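Local coordinates for protein toxin Tse2 (Pseudomonas aeruginosa, PDB 5AKO) that is a cytotoxin delivered by the H1 type VI secretion system into the cytoplasm of recipient cells, where it probably acts in an NAD-dependent manner, at residues C[116-130]-C[160-172]. Residues are numbered along the deposited sequence; the frame is centred on the assembly and turned at random.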
loop_
_atom_site.group_PDB
_atom_site.type_symbol
_atom_site.label_atom_id
_atom_site.label_comp_id
_atom_site.label_asym_id
_atom_site.label_seq_id
_atom_site.Cartn_x
_atom_site.Cartn_y
_atom_site.Cartn_z
ATOM N N PHE C 116 -21.820 1.230 22.418
ATOM C CA PHE C 116 -22.971 2.060 22.306
ATOM C C PHE C 116 -23.774 1.493 21.162
ATOM O O PHE C 116 -23.212 1.272 20.099
ATOM C CB PHE C 116 -22.557 3.488 22.013
ATOM C CG PHE C 116 -23.701 4.390 21.693
ATOM C CD1 PHE C 116 -24.468 4.913 22.697
ATOM C CD2 PHE C 116 -24.032 4.684 20.388
ATOM C CE1 PHE C 116 -25.544 5.745 22.415
ATOM C CE2 PHE C 116 -25.131 5.479 20.096
ATOM C CZ PHE C 116 -25.884 6.016 21.106
ATOM N N VAL C 117 -25.098 1.331 21.354
ATOM C CA VAL C 117 -25.970 0.587 20.419
ATOM C C VAL C 117 -26.823 1.522 19.585
ATOM O O VAL C 117 -27.451 2.398 20.134
ATOM C CB VAL C 117 -26.973 -0.309 21.150
ATOM C CG1 VAL C 117 -27.778 -1.083 20.135
ATOM C CG2 VAL C 117 -26.277 -1.268 22.136
ATOM N N ILE C 118 -26.823 1.331 18.264
ATOM C CA ILE C 118 -27.640 2.084 17.323
ATOM C C ILE C 118 -28.651 1.101 16.754
ATOM O O ILE C 118 -28.294 0.218 15.926
ATOM C CB ILE C 118 -26.814 2.675 16.193
ATOM C CG1 ILE C 118 -25.737 3.619 16.767
ATOM C CG2 ILE C 118 -27.711 3.410 15.205
ATOM C CD1 ILE C 118 -24.908 4.311 15.685
ATOM N N PRO C 119 -29.895 1.170 17.265
ATOM C CA PRO C 119 -30.761 0.032 16.943
ATOM C C PRO C 119 -31.280 0.101 15.531
ATOM O O PRO C 119 -31.428 1.197 14.981
ATOM C CB PRO C 119 -31.906 0.179 17.942
ATOM C CG PRO C 119 -31.216 0.791 19.136
ATOM C CD PRO C 119 -30.305 1.816 18.516
ATOM N N ASP C 120 -31.542 -1.054 14.933
ATOM C CA ASP C 120 -32.325 -1.058 13.701
ATOM C C ASP C 120 -33.447 -0.046 13.878
ATOM O O ASP C 120 -34.042 0.021 14.950
ATOM C CB ASP C 120 -32.942 -2.435 13.461
ATOM C CG ASP C 120 -33.861 -2.848 14.588
ATOM O OD1 ASP C 120 -33.355 -3.011 15.712
ATOM O OD2 ASP C 120 -35.090 -2.982 14.377
ATOM N N GLY C 121 -33.726 0.741 12.857
ATOM C CA GLY C 121 -34.842 1.696 12.900
ATOM C C GLY C 121 -34.491 3.103 13.385
ATOM O O GLY C 121 -35.351 3.980 13.428
ATOM N N THR C 122 -33.231 3.344 13.749
ATOM C CA THR C 122 -32.812 4.662 14.179
ATOM C C THR C 122 -32.817 5.648 13.017
ATOM O O THR C 122 -32.427 5.300 11.901
ATOM C CB THR C 122 -31.397 4.609 14.734
ATOM O OG1 THR C 122 -31.376 3.674 15.808
ATOM C CG2 THR C 122 -30.974 5.998 15.226
ATOM N N ASP C 123 -33.290 6.848 13.273
ATOM C CA ASP C 123 -33.314 7.916 12.261
ATOM C C ASP C 123 -31.915 8.438 11.987
ATOM O O ASP C 123 -31.190 8.785 12.910
ATOM C CB ASP C 123 -34.232 9.059 12.710
ATOM C CG ASP C 123 -35.762 8.658 12.639
ATOM O OD1 ASP C 123 -36.110 7.539 12.177
ATOM O OD2 ASP C 123 -36.632 9.451 13.049
ATOM N N ILE C 124 -31.554 8.463 10.714
ATOM C CA ILE C 124 -30.315 8.995 10.282
ATOM C C ILE C 124 -30.395 10.500 9.991
ATOM O O ILE C 124 -31.150 10.960 9.100
ATOM C CB ILE C 124 -29.854 8.281 9.001
ATOM C CG1 ILE C 124 -29.718 6.771 9.234
ATOM C CG2 ILE C 124 -28.523 8.868 8.532
ATOM C CD1 ILE C 124 -29.552 5.934 7.968
ATOM N N PRO C 125 -29.564 11.306 10.682
ATOM C CA PRO C 125 -29.662 12.731 10.402
ATOM C C PRO C 125 -29.575 13.046 8.911
ATOM O O PRO C 125 -28.823 12.367 8.173
ATOM C CB PRO C 125 -28.482 13.311 11.169
ATOM C CG PRO C 125 -28.338 12.377 12.330
ATOM C CD PRO C 125 -28.575 11.028 11.736
ATOM N N PRO C 126 -30.327 14.060 8.466
ATOM C CA PRO C 126 -30.560 14.323 7.055
ATOM C C PRO C 126 -29.341 14.393 6.149
ATOM O O PRO C 126 -29.427 13.974 4.983
ATOM C CB PRO C 126 -31.297 15.696 7.049
ATOM C CG PRO C 126 -31.122 16.262 8.431
ATOM C CD PRO C 126 -31.049 15.033 9.315
ATOM N N ASP C 127 -28.232 14.924 6.624
ATOM C CA ASP C 127 -27.054 15.034 5.740
ATOM C C ASP C 127 -25.955 13.970 5.970
ATOM O O ASP C 127 -24.833 14.131 5.503
ATOM C CB ASP C 127 -26.468 16.444 5.857
ATOM C CG ASP C 127 -27.363 17.498 5.248
ATOM O OD1 ASP C 127 -27.804 17.282 4.084
ATOM O OD2 ASP C 127 -27.593 18.533 5.923
ATOM N N LEU C 128 -26.300 12.881 6.646
ATOM C CA LEU C 128 -25.377 11.791 6.872
ATOM C C LEU C 128 -25.887 10.588 6.170
ATOM O O LEU C 128 -27.062 10.540 5.767
ATOM C CB LEU C 128 -25.291 11.475 8.347
ATOM C CG LEU C 128 -24.677 12.525 9.269
ATOM C CD1 LEU C 128 -24.552 11.962 10.671
ATOM C CD2 LEU C 128 -23.308 12.981 8.786
ATOM N N LYS C 129 -25.002 9.621 5.970
ATOM C CA LYS C 129 -25.416 8.320 5.468
ATOM C C LYS C 129 -24.508 7.277 6.057
ATOM O O LYS C 129 -23.451 7.616 6.590
ATOM C CB LYS C 129 -25.415 8.277 3.953
ATOM C CG LYS C 129 -24.053 8.442 3.302
ATOM C CD LYS C 129 -24.172 8.765 1.812
ATOM C CE LYS C 129 -22.821 8.729 1.125
ATOM N NZ LYS C 129 -22.952 8.979 -0.328
ATOM N N VAL C 130 -24.944 6.028 5.967
ATOM C CA VAL C 130 -24.276 4.900 6.571
ATOM C C VAL C 130 -24.013 3.925 5.475
ATOM O O VAL C 130 -24.938 3.432 4.873
ATOM C CB VAL C 130 -25.182 4.240 7.621
ATOM C CG1 VAL C 130 -24.503 3.044 8.266
ATOM C CG2 VAL C 130 -25.572 5.275 8.658
ATOM N N GLN C 160 -24.334 16.810 13.397
ATOM C CA GLN C 160 -25.207 15.752 12.941
ATOM C C GLN C 160 -24.906 14.477 13.692
ATOM O O GLN C 160 -25.818 13.717 14.024
ATOM C CB GLN C 160 -25.092 15.564 11.459
ATOM C CG GLN C 160 -25.418 16.816 10.662
ATOM C CD GLN C 160 -26.841 16.856 10.262
ATOM O OE1 GLN C 160 -27.237 16.255 9.232
ATOM N NE2 GLN C 160 -27.654 17.494 11.091
ATOM N N LEU C 161 -23.637 14.245 13.999
ATOM C CA LEU C 161 -23.286 13.022 14.711
ATOM C C LEU C 161 -23.847 13.045 16.164
ATOM O O LEU C 161 -24.323 12.014 16.673
ATOM C CB LEU C 161 -21.765 12.806 14.672
ATOM C CG LEU C 161 -21.237 12.521 13.271
ATOM C CD1 LEU C 161 -19.732 12.757 13.229
ATOM C CD2 LEU C 161 -21.564 11.097 12.834
ATOM N N ASP C 162 -23.850 14.222 16.793
ATOM C CA ASP C 162 -24.562 14.389 18.065
ATOM C C ASP C 162 -26.077 14.060 17.972
ATOM O O ASP C 162 -26.611 13.286 18.776
ATOM C CB ASP C 162 -24.270 15.779 18.643
ATOM C CG ASP C 162 -22.802 15.908 19.127
ATOM O OD1 ASP C 162 -22.171 14.856 19.442
ATOM O OD2 ASP C 162 -22.274 17.044 19.165
ATOM N N ASN C 163 -26.759 14.591 16.963
ATOM C CA ASN C 163 -28.139 14.207 16.753
ATOM C C ASN C 163 -28.324 12.742 16.469
ATOM O O ASN C 163 -29.344 12.184 16.828
ATOM C CB ASN C 163 -28.776 15.015 15.631
ATOM C CG ASN C 163 -28.955 16.470 16.006
ATOM O OD1 ASN C 163 -28.858 16.835 17.175
ATOM N ND2 ASN C 163 -29.174 17.297 15.029
ATOM N N PHE C 164 -27.339 12.103 15.845
ATOM C CA PHE C 164 -27.420 10.678 15.601
ATOM C C PHE C 164 -27.380 9.894 16.916
ATOM O O PHE C 164 -28.068 8.885 17.074
ATOM C CB PHE C 164 -26.276 10.211 14.691
ATOM C CG PHE C 164 -26.569 8.929 13.907
ATOM C CD1 PHE C 164 -27.690 8.180 14.129
ATOM C CD2 PHE C 164 -25.728 8.525 12.921
ATOM C CE1 PHE C 164 -27.922 7.032 13.412
ATOM C CE2 PHE C 164 -25.988 7.397 12.168
ATOM C CZ PHE C 164 -27.080 6.634 12.438
ATOM N N VAL C 165 -26.540 10.314 17.843
ATOM C CA VAL C 165 -26.510 9.706 19.178
ATOM C C VAL C 165 -27.876 9.828 19.847
ATOM O O VAL C 165 -28.407 8.853 20.377
ATOM C CB VAL C 165 -25.477 10.391 20.081
ATOM C CG1 VAL C 165 -25.620 9.921 21.516
ATOM C CG2 VAL C 165 -24.060 10.141 19.576
ATOM N N ARG C 166 -28.453 11.020 19.791
ATOM C CA ARG C 166 -29.734 11.289 20.437
ATOM C C ARG C 166 -30.836 10.462 19.796
ATOM O O ARG C 166 -31.677 9.936 20.500
ATOM C CB ARG C 166 -30.106 12.774 20.299
ATOM C CG ARG C 166 -29.179 13.754 21.004
ATOM C CD ARG C 166 -29.737 15.160 20.808
ATOM N NE ARG C 166 -28.774 16.195 21.115
ATOM C CZ ARG C 166 -28.617 16.784 22.298
ATOM N NH1 ARG C 166 -29.341 16.438 23.354
ATOM N NH2 ARG C 166 -27.690 17.729 22.448
ATOM N N ASN C 167 -30.832 10.341 18.465
ATOM C CA ASN C 167 -31.841 9.519 17.772
ATOM C C ASN C 167 -31.749 8.085 18.228
ATOM O O ASN C 167 -32.786 7.392 18.385
ATOM C CB ASN C 167 -31.679 9.577 16.251
ATOM C CG ASN C 167 -31.930 10.954 15.684
ATOM O OD1 ASN C 167 -32.292 11.879 16.402
ATOM N ND2 ASN C 167 -31.675 11.110 14.389
ATOM N N ALA C 168 -30.518 7.641 18.469
ATOM C CA ALA C 168 -30.286 6.233 18.828
ATOM C C ALA C 168 -30.835 5.909 20.210
ATOM O O ALA C 168 -31.375 4.837 20.445
ATOM C CB ALA C 168 -28.798 5.904 18.753
ATOM N N ILE C 169 -30.678 6.861 21.118
ATOM C CA ILE C 169 -31.205 6.741 22.478
ATOM C C ILE C 169 -32.764 6.746 22.491
ATOM O O ILE C 169 -33.386 5.805 22.983
ATOM C CB ILE C 169 -30.635 7.861 23.342
ATOM C CG1 ILE C 169 -29.110 7.682 23.447
ATOM C CG2 ILE C 169 -31.281 7.851 24.733
ATOM C CD1 ILE C 169 -28.375 8.920 23.932
ATOM N N ARG C 170 -33.380 7.755 21.886
ATOM C CA ARG C 170 -34.838 7.714 21.623
ATOM C C ARG C 170 -35.278 6.351 21.090
ATOM O O ARG C 170 -36.185 5.727 21.631
ATOM C CB ARG C 170 -35.267 8.796 20.629
ATOM C CG ARG C 170 -35.282 10.190 21.224
ATOM C CD ARG C 170 -35.350 11.295 20.173
ATOM N NE ARG C 170 -34.871 12.559 20.751
ATOM C CZ ARG C 170 -34.050 13.428 20.151
ATOM N NH1 ARG C 170 -33.567 13.200 18.923
ATOM N NH2 ARG C 170 -33.694 14.531 20.794
ATOM N N ARG C 171 -34.605 5.876 20.054
ATOM C CA ARG C 171 -34.960 4.603 19.424
ATOM C C ARG C 171 -34.737 3.416 20.338
ATOM O O ARG C 171 -35.477 2.441 20.246
ATOM C CB ARG C 171 -34.186 4.428 18.133
ATOM C CG ARG C 171 -34.434 3.141 17.420
ATOM C CD ARG C 171 -35.795 3.088 16.766
ATOM N NE ARG C 171 -35.996 1.718 16.384
ATOM C CZ ARG C 171 -37.169 1.082 16.370
ATOM N NH1 ARG C 171 -38.327 1.709 16.631
ATOM N NH2 ARG C 171 -37.176 -0.205 16.081
ATOM N N GLN C 172 -33.761 3.475 21.245
ATOM C CA GLN C 172 -33.635 2.396 22.260
ATOM C C GLN C 172 -34.896 2.274 23.147
ATOM O O GLN C 172 -35.310 1.149 23.470
ATOM C CB GLN C 172 -32.384 2.578 23.137
ATOM C CG GLN C 172 -31.100 2.035 22.509
ATOM C CD GLN C 172 -29.908 2.167 23.451
ATOM O OE1 GLN C 172 -30.012 1.835 24.636
ATOM N NE2 GLN C 172 -28.766 2.664 22.935
HETATM O O HOH W 1 -26.029 1.876 24.458
HETATM O O HOH W 2 -34.408 7.162 16.042
#
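Strand 116-118 crosses helix 160-172 nearly at a right angle (80°), with Ile-118 and Ala-168 meeting CA to CA at 5.1 Å, and the linker 119-127 then runs back along the helix toward Gln-160 before strand 128-130 begins. The small Ala-168 lets the strand come this close; its CB packs 3.7 Å from CZ of Phe-116, whose ring edge meets CG1 of Ile-169 and the carbonyl O of Val-165. Phe-164 fills the middle: CG lies anti to the backbone N (chi1 -155°), and the ring reaches in among Ile-118, Ile-124, Leu-128 and Val-130. CD of Pro-125 sits over one face, 4.0 Å from the ring centroid in a CH-pi contact, while CG2 of Thr-122 abuts the ring edge in plane.

Polar helix side chains hold the linker by its main chain. Within the type II turn from Pro-119 to Thr-122, where Gly-121 takes a positive phi at which a CB would press on the carbonyl O of Asp-120, NE of Arg-171 bonds Asp-120 O in the carbonyl plane on a lone pair (3.0 Å); NH2 adds a weak bond. The Asp-120 carboxylate forms a long salt bridge to NH2 of Arg-171 and a second salt bridge to Lys-175. ND2 of Asn-167 gives a nearly straight bond to Asp-123 O (2.8 Å), but from above the carbonyl plane. At the ends, NE2 of Gln-172 reaches Val-117 O (3.1 Å), and Gln-160, bent at chi2, offers OE1 to Asp-127 N in the second turn. A water joins Asp-123 N to Asn-167 O.

Four helix side chains thus hydrogen-bond to backbone groups, pinning a turn-rich connection and the end of strand 116-118, while Phe-164 packs against both sheets, so the helix spans them.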